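Long-range contacts in monalysin (Pseudomonas entomophila, PDB 4MKO), which forms pores in host cell membranes as an aerolysin-like toxin, damaging the insect gut and contributing to virulence against Drosophila: residues F87-Y95 with Q157-S165; V174-I182 with V204-P215. All coordinates share one frame; numbering follows the deposited sequence. Where two conformers were deposited one is given.

Contact 1. Residues F87-Y95 with Q157-S165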
loop_
_atom_site.group_PDB
_atom_site.type_symbol
_atom_site.label_atom_id
_atom_site.label_comp_id
_atom_site.label_asym_id
_atom_site.label_seq_id
_atom_site.Cartn_x
_atom_site.Cartn_y
_atom_site.Cartn_z
ATOM N N PHE A 87 6.479 4.103 -4.983
ATOM C CA PHE A 87 5.491 5.181 -5.062
ATOM C C PHE A 87 6.196 6.511 -5.306
ATOM O O PHE A 87 5.800 7.252 -6.211
ATOM C CB PHE A 87 4.600 5.274 -3.816
ATOM C CG PHE A 87 3.693 6.481 -3.837
ATOM C CD1 PHE A 87 2.556 6.502 -4.634
ATOM C CD2 PHE A 87 4.013 7.627 -3.108
ATOM C CE1 PHE A 87 1.729 7.627 -4.675
ATOM C CE2 PHE A 87 3.172 8.747 -3.129
ATOM C CZ PHE A 87 2.034 8.740 -3.913
ATOM N N GLU A 88 7.242 6.804 -4.502
ATOM C CA GLU A 88 8.025 8.047 -4.598
ATOM C C GLU A 88 8.608 8.288 -5.976
ATOM O O GLU A 88 8.494 9.399 -6.494
ATOM C CB GLU A 88 9.127 8.078 -3.532
ATOM C CG GLU A 88 8.601 8.566 -2.204
ATOM C CD GLU A 88 9.547 9.442 -1.406
ATOM O OE1 GLU A 88 10.784 9.297 -1.531
ATOM O OE2 GLU A 88 9.034 10.275 -0.632
ATOM N N THR A 89 9.184 7.246 -6.590
ATOM C CA THR A 89 9.785 7.355 -7.922
ATOM C C THR A 89 8.728 7.548 -9.021
ATOM O O THR A 89 9.005 8.213 -10.014
ATOM C CB THR A 89 10.728 6.176 -8.209
ATOM O OG1 THR A 89 9.990 4.966 -8.136
ATOM C CG2 THR A 89 11.885 6.094 -7.233
ATOM N N SER A 90 7.521 6.988 -8.825
ATOM C CA SER A 90 6.413 7.032 -9.787
ATOM C C SER A 90 5.642 8.365 -9.854
ATOM O O SER A 90 5.138 8.681 -10.929
ATOM C CB SER A 90 5.437 5.876 -9.547
ATOM O OG SER A 90 4.560 6.102 -8.448
ATOM N N VAL A 91 5.523 9.125 -8.739
ATOM C CA VAL A 91 4.774 10.386 -8.714
ATOM C C VAL A 91 5.535 11.487 -9.501
ATOM O O VAL A 91 6.753 11.589 -9.388
ATOM C CB VAL A 91 4.368 10.793 -7.262
ATOM C CG1 VAL A 91 5.580 11.121 -6.388
ATOM C CG2 VAL A 91 3.346 11.928 -7.250
ATOM N N ASN A 92 4.815 12.283 -10.303
ATOM C CA ASN A 92 5.406 13.345 -11.122
ATOM C C ASN A 92 5.259 14.734 -10.508
ATOM O O ASN A 92 6.038 15.634 -10.832
ATOM C CB ASN A 92 4.816 13.311 -12.534
ATOM C CG ASN A 92 4.944 11.969 -13.223
ATOM O OD1 ASN A 92 6.029 11.380 -13.307
ATOM N ND2 ASN A 92 3.835 11.467 -13.753
ATOM N N ALA A 93 4.270 14.912 -9.636
ATOM C CA ALA A 93 3.977 16.191 -8.993
ATOM C C ALA A 93 4.430 16.217 -7.543
ATOM O O ALA A 93 4.667 15.158 -6.946
ATOM C CB ALA A 93 2.481 16.463 -9.063
ATOM N N LYS A 94 4.503 17.429 -6.956
ATOM C CA LYS A 94 4.807 17.603 -5.537
ATOM C C LYS A 94 3.641 16.904 -4.795
ATOM O O LYS A 94 2.483 17.052 -5.189
ATOM C CB LYS A 94 4.883 19.106 -5.196
ATOM C CG LYS A 94 5.407 19.421 -3.808
ATOM C CD LYS A 94 5.504 20.930 -3.607
ATOM C CE LYS A 94 5.657 21.316 -2.155
ATOM N NZ LYS A 94 5.682 22.793 -1.979
ATOM N N TYR A 95 3.961 16.067 -3.797
ATOM C CA TYR A 95 2.945 15.280 -3.098
ATOM C C TYR A 95 3.292 15.140 -1.622
ATOM O O TYR A 95 4.420 14.757 -1.295
ATOM C CB TYR A 95 2.860 13.864 -3.725
ATOM C CG TYR A 95 1.736 13.001 -3.179
ATOM C CD1 TYR A 95 0.441 13.102 -3.686
ATOM C CD2 TYR A 95 1.975 12.056 -2.179
ATOM C CE1 TYR A 95 -0.597 12.317 -3.182
ATOM C CE2 TYR A 95 0.943 11.266 -1.668
ATOM C CZ TYR A 95 -0.344 11.404 -2.166
ATOM O OH TYR A 95 -1.364 10.621 -1.657
ATOM N N GLN A 157 -6.224 20.032 -12.989
ATOM C CA GLN A 157 -4.840 20.475 -12.834
ATOM C C GLN A 157 -3.824 19.377 -12.651
ATOM O O GLN A 157 -2.648 19.602 -12.924
ATOM C CB GLN A 157 -4.739 21.469 -11.669
ATOM C CG GLN A 157 -5.526 22.756 -11.924
ATOM C CD GLN A 157 -5.466 23.690 -10.748
ATOM O OE1 GLN A 157 -4.397 24.177 -10.362
ATOM N NE2 GLN A 157 -6.620 23.972 -10.167
ATOM N N ASN A 158 -4.249 18.200 -12.170
ATOM C CA ASN A 158 -3.316 17.127 -11.862
ATOM C C ASN A 158 -3.590 15.810 -12.582
ATOM O O ASN A 158 -3.272 14.758 -12.036
ATOM C CB ASN A 158 -3.246 16.918 -10.335
ATOM C CG ASN A 158 -2.686 18.121 -9.623
ATOM O OD1 ASN A 158 -1.500 18.427 -9.746
ATOM N ND2 ASN A 158 -3.548 18.888 -8.974
ATOM N N ALA A 159 -4.070 15.855 -13.844
ATOM C CA ALA A 159 -4.330 14.641 -14.632
ATOM C C ALA A 159 -3.060 13.823 -14.952
ATOM O O ALA A 159 -3.172 12.641 -15.290
ATOM C CB ALA A 159 -5.068 14.998 -15.920
ATOM N N ASN A 160 -1.860 14.442 -14.837
ATOM C CA ASN A 160 -0.564 13.787 -15.086
ATOM C C ASN A 160 0.329 13.674 -13.837
ATOM O O ASN A 160 1.515 13.340 -13.955
ATOM C CB ASN A 160 0.177 14.492 -16.221
ATOM C CG ASN A 160 -0.515 14.306 -17.544
ATOM O OD1 ASN A 160 -0.615 13.193 -18.066
ATOM N ND2 ASN A 160 -1.072 15.380 -18.075
ATOM N N ALA A 161 -0.242 13.939 -12.652
ATOM C CA ALA A 161 0.483 13.874 -11.381
ATOM C C ALA A 161 0.993 12.457 -11.067
ATOM O O ALA A 161 2.081 12.321 -10.512
ATOM C CB ALA A 161 -0.412 14.366 -10.251
ATOM N N PHE A 162 0.212 11.404 -11.429
ATOM C CA PHE A 162 0.550 10.023 -11.085
ATOM C C PHE A 162 0.820 9.115 -12.295
ATOM O O PHE A 162 0.345 9.389 -13.401
ATOM C CB PHE A 162 -0.548 9.435 -10.166
ATOM C CG PHE A 162 -0.799 10.268 -8.924
ATOM C CD1 PHE A 162 0.026 10.148 -7.804
ATOM C CD2 PHE A 162 -1.810 11.224 -8.901
ATOM C CE1 PHE A 162 -0.189 10.939 -6.667
ATOM C CE2 PHE A 162 -2.027 12.013 -7.764
ATOM C CZ PHE A 162 -1.207 11.875 -6.660
ATOM N N ALA A 163 1.578 8.021 -12.071
ATOM C CA ALA A 163 1.908 7.030 -13.099
ATOM C C ALA A 163 0.610 6.393 -13.665
ATOM O O ALA A 163 0.515 6.145 -14.867
ATOM C CB ALA A 163 2.812 5.948 -12.510
ATOM N N TYR A 164 -0.384 6.177 -12.784
ATOM C CA TYR A 164 -1.692 5.599 -13.107
ATOM C C TYR A 164 -2.751 6.387 -12.368
ATOM O O TYR A 164 -2.656 6.583 -11.152
ATOM C CB TYR A 164 -1.757 4.116 -12.673
ATOM C CG TYR A 164 -0.842 3.210 -13.468
ATOM C CD1 TYR A 164 -1.262 2.641 -14.665
ATOM C CD2 TYR A 164 0.446 2.919 -13.022
ATOM C CE1 TYR A 164 -0.425 1.805 -15.401
ATOM C CE2 TYR A 164 1.297 2.093 -13.758
ATOM C CZ TYR A 164 0.857 1.541 -14.949
ATOM O OH TYR A 164 1.695 0.747 -15.704
ATOM N N SER A 165 -3.769 6.842 -13.097
ATOM C CA SER A 165 -4.854 7.584 -12.481
ATOM C C SER A 165 -6.076 7.573 -13.388
ATOM O O SER A 165 -5.995 7.173 -14.558
ATOM C CB SER A 165 -4.429 9.031 -12.198
ATOM O OG SER A 165 -4.164 9.744 -13.397
HETATM O O HOH W 1 2.352 7.791 -9.192
#

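Contact 2. Residues V174-I182 with V204-P215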
loop_
_atom_site.group_PDB
_atom_site.type_symbol
_atom_site.label_atom_id
_atom_site.label_comp_id
_atom_site.label_asym_id
_atom_site.label_seq_id
_atom_site.Cartn_x
_atom_site.Cartn_y
_atom_site.Cartn_z
ATOM N N VAL A 174 -13.995 18.029 -11.605
ATOM C CA VAL A 174 -13.233 16.856 -12.100
ATOM C C VAL A 174 -12.422 16.257 -10.924
ATOM O O VAL A 174 -11.507 16.899 -10.400
ATOM C CB VAL A 174 -12.325 17.176 -13.319
ATOM C CG1 VAL A 174 -11.623 15.914 -13.830
ATOM C CG2 VAL A 174 -13.125 17.814 -14.454
ATOM N N ASP A 175 -12.772 15.038 -10.530
ATOM C CA ASP A 175 -12.116 14.317 -9.427
ATOM C C ASP A 175 -10.922 13.520 -9.923
ATOM O O ASP A 175 -10.899 13.126 -11.094
ATOM C CB ASP A 175 -13.132 13.408 -8.722
ATOM C CG ASP A 175 -14.158 14.157 -7.885
ATOM O OD1 ASP A 175 -14.070 15.400 -7.808
ATOM O OD2 ASP A 175 -15.039 13.500 -7.307
ATOM N N LEU A 176 -9.923 13.290 -9.048
ATOM C CA LEU A 176 -8.721 12.549 -9.416
ATOM C C LEU A 176 -8.595 11.284 -8.560
ATOM O O LEU A 176 -8.494 11.368 -7.334
ATOM C CB LEU A 176 -7.467 13.436 -9.273
ATOM C CG LEU A 176 -6.134 12.808 -9.694
ATOM C CD1 LEU A 176 -6.090 12.501 -11.202
ATOM C CD2 LEU A 176 -4.952 13.714 -9.333
ATOM N N TYR A 177 -8.594 10.120 -9.217
ATOM C CA TYR A 177 -8.494 8.831 -8.551
ATOM C C TYR A 177 -7.114 8.280 -8.791
ATOM O O TYR A 177 -6.659 8.242 -9.930
ATOM C CB TYR A 177 -9.527 7.832 -9.107
ATOM C CG TYR A 177 -10.946 8.120 -8.675
ATOM C CD1 TYR A 177 -11.686 9.136 -9.275
ATOM C CD2 TYR A 177 -11.555 7.367 -7.673
ATOM C CE1 TYR A 177 -12.990 9.418 -8.865
ATOM C CE2 TYR A 177 -12.869 7.621 -7.275
ATOM C CZ TYR A 177 -13.579 8.651 -7.873
ATOM O OH TYR A 177 -14.875 8.883 -7.507
ATOM N N TYR A 178 -6.443 7.856 -7.725
ATOM C CA TYR A 178 -5.103 7.291 -7.841
ATOM C C TYR A 178 -4.831 6.392 -6.626
ATOM O O TYR A 178 -5.608 6.409 -5.660
ATOM C CB TYR A 178 -4.032 8.425 -7.953
ATOM C CG TYR A 178 -3.894 9.206 -6.663
ATOM C CD1 TYR A 178 -4.797 10.221 -6.338
ATOM C CD2 TYR A 178 -2.920 8.870 -5.721
ATOM C CE1 TYR A 178 -4.697 10.921 -5.135
ATOM C CE2 TYR A 178 -2.834 9.540 -4.500
ATOM C CZ TYR A 178 -3.712 10.578 -4.221
ATOM O OH TYR A 178 -3.667 11.206 -2.995
ATOM N N LEU A 179 -3.731 5.622 -6.671
ATOM C CA LEU A 179 -3.332 4.813 -5.522
ATOM C C LEU A 179 -2.025 5.339 -4.954
ATOM O O LEU A 179 -1.188 5.839 -5.697
ATOM C CB LEU A 179 -3.109 3.328 -5.898
ATOM C CG LEU A 179 -4.215 2.587 -6.662
ATOM C CD1 LEU A 179 -3.803 1.113 -6.881
ATOM C CD2 LEU A 179 -5.552 2.640 -5.916
ATOM N N SER A 180 -1.816 5.137 -3.641
ATOM C CA SER A 180 -0.541 5.418 -2.999
ATOM C C SER A 180 -0.163 4.204 -2.182
ATOM O O SER A 180 -1.000 3.331 -1.938
ATOM C CB SER A 180 -0.601 6.658 -2.117
ATOM O OG SER A 180 -1.204 6.402 -0.867
ATOM N N ALA A 181 1.080 4.167 -1.724
ATOM C CA ALA A 181 1.547 3.015 -0.958
ATOM C C ALA A 181 2.578 3.438 0.082
ATOM O O ALA A 181 3.411 4.304 -0.182
ATOM C CB ALA A 181 2.137 1.979 -1.896
ATOM N N ILE A 182 2.480 2.843 1.267
ATOM C CA ILE A 182 3.390 3.054 2.396
ATOM C C ILE A 182 3.804 1.661 2.876
ATOM O O ILE A 182 3.151 0.668 2.530
ATOM C CB ILE A 182 2.744 3.907 3.545
ATOM C CG1 ILE A 182 1.620 3.133 4.309
ATOM C CG2 ILE A 182 2.244 5.291 3.034
ATOM C CD1 ILE A 182 1.030 3.808 5.549
ATOM N N VAL A 204 0.498 -3.793 -9.455
ATOM C CA VAL A 204 -0.575 -3.525 -8.490
ATOM C C VAL A 204 -1.472 -2.384 -8.972
ATOM O O VAL A 204 -2.682 -2.524 -8.894
ATOM C CB VAL A 204 -0.030 -3.319 -7.043
ATOM C CG1 VAL A 204 -1.121 -2.827 -6.082
ATOM C CG2 VAL A 204 0.569 -4.627 -6.518
ATOM N N GLN A 205 -0.897 -1.253 -9.433
ATOM C CA GLN A 205 -1.717 -0.123 -9.900
ATOM C C GLN A 205 -2.528 -0.500 -11.118
ATOM O O GLN A 205 -3.716 -0.180 -11.151
ATOM C CB GLN A 205 -0.864 1.097 -10.235
ATOM C CG GLN A 205 -0.240 1.757 -9.016
ATOM C CD GLN A 205 0.728 2.800 -9.503
ATOM O OE1 GLN A 205 0.407 3.993 -9.560
ATOM N NE2 GLN A 205 1.926 2.356 -9.870
ATOM N N ARG A 206 -1.901 -1.197 -12.106
ATOM C CA ARG A 206 -2.605 -1.608 -13.321
ATOM C C ARG A 206 -3.815 -2.483 -12.959
ATOM O O ARG A 206 -4.929 -2.200 -13.404
ATOM C CB ARG A 206 -1.660 -2.353 -14.284
ATOM C CG ARG A 206 -2.245 -2.615 -15.680
ATOM C CD ARG A 206 -1.553 -3.758 -16.431
ATOM N NE ARG A 206 -0.094 -3.727 -16.309
ATOM C CZ ARG A 206 0.633 -4.664 -15.708
ATOM N NH1 ARG A 206 0.050 -5.743 -15.198
ATOM N NH2 ARG A 206 1.951 -4.540 -15.625
ATOM N N ASN A 207 -3.608 -3.500 -12.125
ATOM C CA ASN A 207 -4.666 -4.433 -11.752
ATOM C C ASN A 207 -5.717 -3.877 -10.811
ATOM O O ASN A 207 -6.911 -4.051 -11.068
ATOM C CB ASN A 207 -4.070 -5.701 -11.192
ATOM C CG ASN A 207 -3.531 -6.604 -12.277
ATOM O OD1 ASN A 207 -4.227 -7.503 -12.762
ATOM N ND2 ASN A 207 -2.274 -6.422 -12.643
ATOM N N VAL A 208 -5.291 -3.228 -9.732
ATOM C CA VAL A 208 -6.224 -2.710 -8.734
ATOM C C VAL A 208 -7.032 -1.505 -9.260
ATOM O O VAL A 208 -8.251 -1.503 -9.152
ATOM C CB VAL A 208 -5.500 -2.405 -7.383
ATOM C CG1 VAL A 208 -6.388 -1.608 -6.412
ATOM C CG2 VAL A 208 -4.991 -3.681 -6.732
ATOM N N LEU A 209 -6.359 -0.473 -9.745
ATOM C CA LEU A 209 -7.057 0.747 -10.173
ATOM C C LEU A 209 -7.579 0.710 -11.597
ATOM O O LEU A 209 -8.708 1.134 -11.863
ATOM C CB LEU A 209 -6.134 1.956 -9.989
ATOM C CG LEU A 209 -6.703 3.337 -10.415
ATOM C CD1 LEU A 209 -7.903 3.747 -9.539
ATOM C CD2 LEU A 209 -5.618 4.408 -10.397
ATOM N N MET A 210 -6.728 0.305 -12.527
ATOM C CA MET A 210 -7.078 0.409 -13.945
ATOM C C MET A 210 -8.064 -0.654 -14.387
ATOM O O MET A 210 -9.039 -0.327 -15.072
ATOM C CB MET A 210 -5.813 0.425 -14.827
ATOM C CG MET A 210 -4.767 1.495 -14.420
ATOM S SD MET A 210 -5.426 3.179 -14.190
ATOM C CE MET A 210 -5.755 3.646 -15.939
ATOM N N GLU A 211 -7.840 -1.903 -13.958
ATOM C CA GLU A 211 -8.676 -3.030 -14.360
ATOM C C GLU A 211 -9.815 -3.368 -13.381
ATOM O O GLU A 211 -10.858 -3.812 -13.848
ATOM C CB GLU A 211 -7.813 -4.268 -14.660
ATOM C CG GLU A 211 -6.874 -4.009 -15.833
ATOM C CD GLU A 211 -5.896 -5.081 -16.269
ATOM O OE1 GLU A 211 -6.050 -6.254 -15.855
ATOM O OE2 GLU A 211 -4.981 -4.744 -17.059
ATOM N N ASN A 212 -9.640 -3.154 -12.062
ATOM C CA ASN A 212 -10.627 -3.551 -11.046
ATOM C C ASN A 212 -11.410 -2.459 -10.337
ATOM O O ASN A 212 -12.201 -2.770 -9.437
ATOM C CB ASN A 212 -9.977 -4.397 -9.988
ATOM C CG ASN A 212 -9.929 -5.822 -10.398
ATOM O OD1 ASN A 212 -10.947 -6.518 -10.365
ATOM N ND2 ASN A 212 -8.753 -6.259 -10.843
ATOM N N TYR A 213 -11.160 -1.218 -10.640
ATOM C CA TYR A 213 -11.979 -0.195 -10.028
ATOM C C TYR A 213 -12.575 0.615 -11.145
ATOM O O TYR A 213 -11.899 0.928 -12.122
ATOM C CB TYR A 213 -11.218 0.683 -9.018
ATOM C CG TYR A 213 -12.115 1.736 -8.413
ATOM C CD1 TYR A 213 -13.180 1.382 -7.581
ATOM C CD2 TYR A 213 -11.958 3.080 -8.734
ATOM C CE1 TYR A 213 -14.059 2.344 -7.078
ATOM C CE2 TYR A 213 -12.815 4.052 -8.218
ATOM C CZ TYR A 213 -13.873 3.676 -7.405
ATOM O OH TYR A 213 -14.733 4.636 -6.936
ATOM N N ASN A 214 -13.848 0.935 -10.992
ATOM C CA ASN A 214 -14.610 1.691 -11.960
ATOM C C ASN A 214 -15.168 2.936 -11.252
ATOM O O ASN A 214 -16.150 2.808 -10.517
ATOM C CB ASN A 214 -15.725 0.789 -12.499
ATOM C CG ASN A 214 -16.490 1.378 -13.647
ATOM O OD1 ASN A 214 -16.618 2.593 -13.769
ATOM N ND2 ASN A 214 -17.035 0.519 -14.501
ATOM N N PRO A 215 -14.547 4.131 -11.432
ATOM C CA PRO A 215 -15.045 5.336 -10.728
ATOM C C PRO A 215 -16.468 5.678 -11.145
ATOM O O PRO A 215 -17.236 6.227 -10.345
ATOM C CB PRO A 215 -14.072 6.450 -11.159
ATOM C CG PRO A 215 -12.880 5.759 -11.688
ATOM C CD PRO A 215 -13.357 4.442 -12.247
HETATM O O HOH W 2 -16.847 7.059 -7.807
HETATM O O HOH W 3 -2.308 4.932 -9.024
HETATM O O HOH W 4 0.533 6.355 -7.816
#

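Contact 1. Residues F87-Y95 with Q157-S165
Asn92 meets the backbone of Asn160 and Ala161 where the chain leaving helix 85-90 runs along the end of a type I beta turn, Asn158 to Ala161. This is part of an aerolysin-like pore-forming toxin. The 87-95 segment belongs to the inferred pore-forming region, and the contact sets it against the loop between strands 136-151 and 165-170.

Two hydrogen bonds clip the segments together. Asn92 N donates to Ala161 O at 2.7 Å, nearly straight at 166°. Asn92 ND2 donates to Asn160 O at 3.0 Å, and that oxygen lies close to the amide plane. Backbone and side chain of one residue thus grip two successive carbonyls. Beside them, Ala93 CB rests on Ala161 CB.

Phe162 carries the apolar half. Its CB starts away from the 87-95 segment. CG stands beside the backbone N and anti to the carbonyl carbon (chi1 -55°), and the ring then reaches back. CD1 lies near Val91 CG2, and the two side chains run alongside each other. CE1 meets the same methyl at 3.7 Å and also approaches Tyr95 CD1 and, more loosely, Phe87 CZ. CZ, at the far end, is 3.6 Å from Tyr95 CE1. The Tyr95 and Phe162 ring planes are turned 84° apart, with Tyr95 CE1 at the edge of the Phe162 ring. One face of Tyr95 also receives Phe87 CZ from its own segment. Tyr178 of strand 173-191 stacks on Phe162 and hydrogen-bonds Tyr95 OH, so the cluster is joined to the main sheet.

At the helix end, Ser90 OG donates to Phe87 O and is also bonded to Trp201 NE1. A water bridges the segments there: it donates to Ser90 OG and accepts from Ala163 N at 3.0 Å.

Contact 2. Residues V174-I182 with V204-P215
Leu179 and Tyr177 point from strand 173-191 toward helix 201-211 and the short strand after it. The helix packs along one side of the mixed sheet of this aerolysin-like fold. Strand and helix segments run roughly antiparallel, at 147°, and their axes approach to 8.8 Å.

Leu179 packs directly on the helix. Its CD1 touches Val208 CG1 at 3.8 Å and also lies near Gln205 CA. Its CG sits 3.9 Å from Leu209 CB, and the two leucines reach past one another from opposing sides. Leu209 CD2 reaches the strand backbone at Tyr178 CA and Tyr177 O.

Tyr177 is held from two directions. Pro215 CB sits over the centre of one ring face in a CH-pi contact, 3.9 Å from the centroid and 11° off the normal. Tyr213 comes in crosswise to Tyr177, with CE2 at 3.6 Å from Tyr177 CD2. The two ring planes are inclined by 34°.

The next shell fixes these groups. Lys166 NZ bonds the carbonyls of Leu209, Met210 and Tyr213, holding the turn out of the helix. Trp201 O takes Gln205 NE2, and Asn218 OD1 pairs with Tyr213 OH. Two waters link Gln205 OE1 to the strand backbone: one accepts from Leu179 N, the other lies within hydrogen-bonding distance of Leu179 O. A third water joins Tyr177 OH to Pro215 O, at 2.7 Å from each oxygen.

From the N terminus, the chain passes strands 29-43, 46-67 and 72-81 before helix 85-90 opens contact 1. The chain then runs through strands 124-133 and 136-151, and the loop before strand 165-170 closes the contact. Contact 2 opens afterward on strand 173-191 and closes a shorter loop at helix 201-211 and strand 213-214. The two are in series and neither nest nor cross. They still touch in space, with centres 12 Å apart: Tyr164 packs on Gln205, and Asn158 on Leu176. Strand 173-191, part of the main sheet, meets residues of both contacts: the aromatic cluster of contact 1 and helix 201-211 of contact 2.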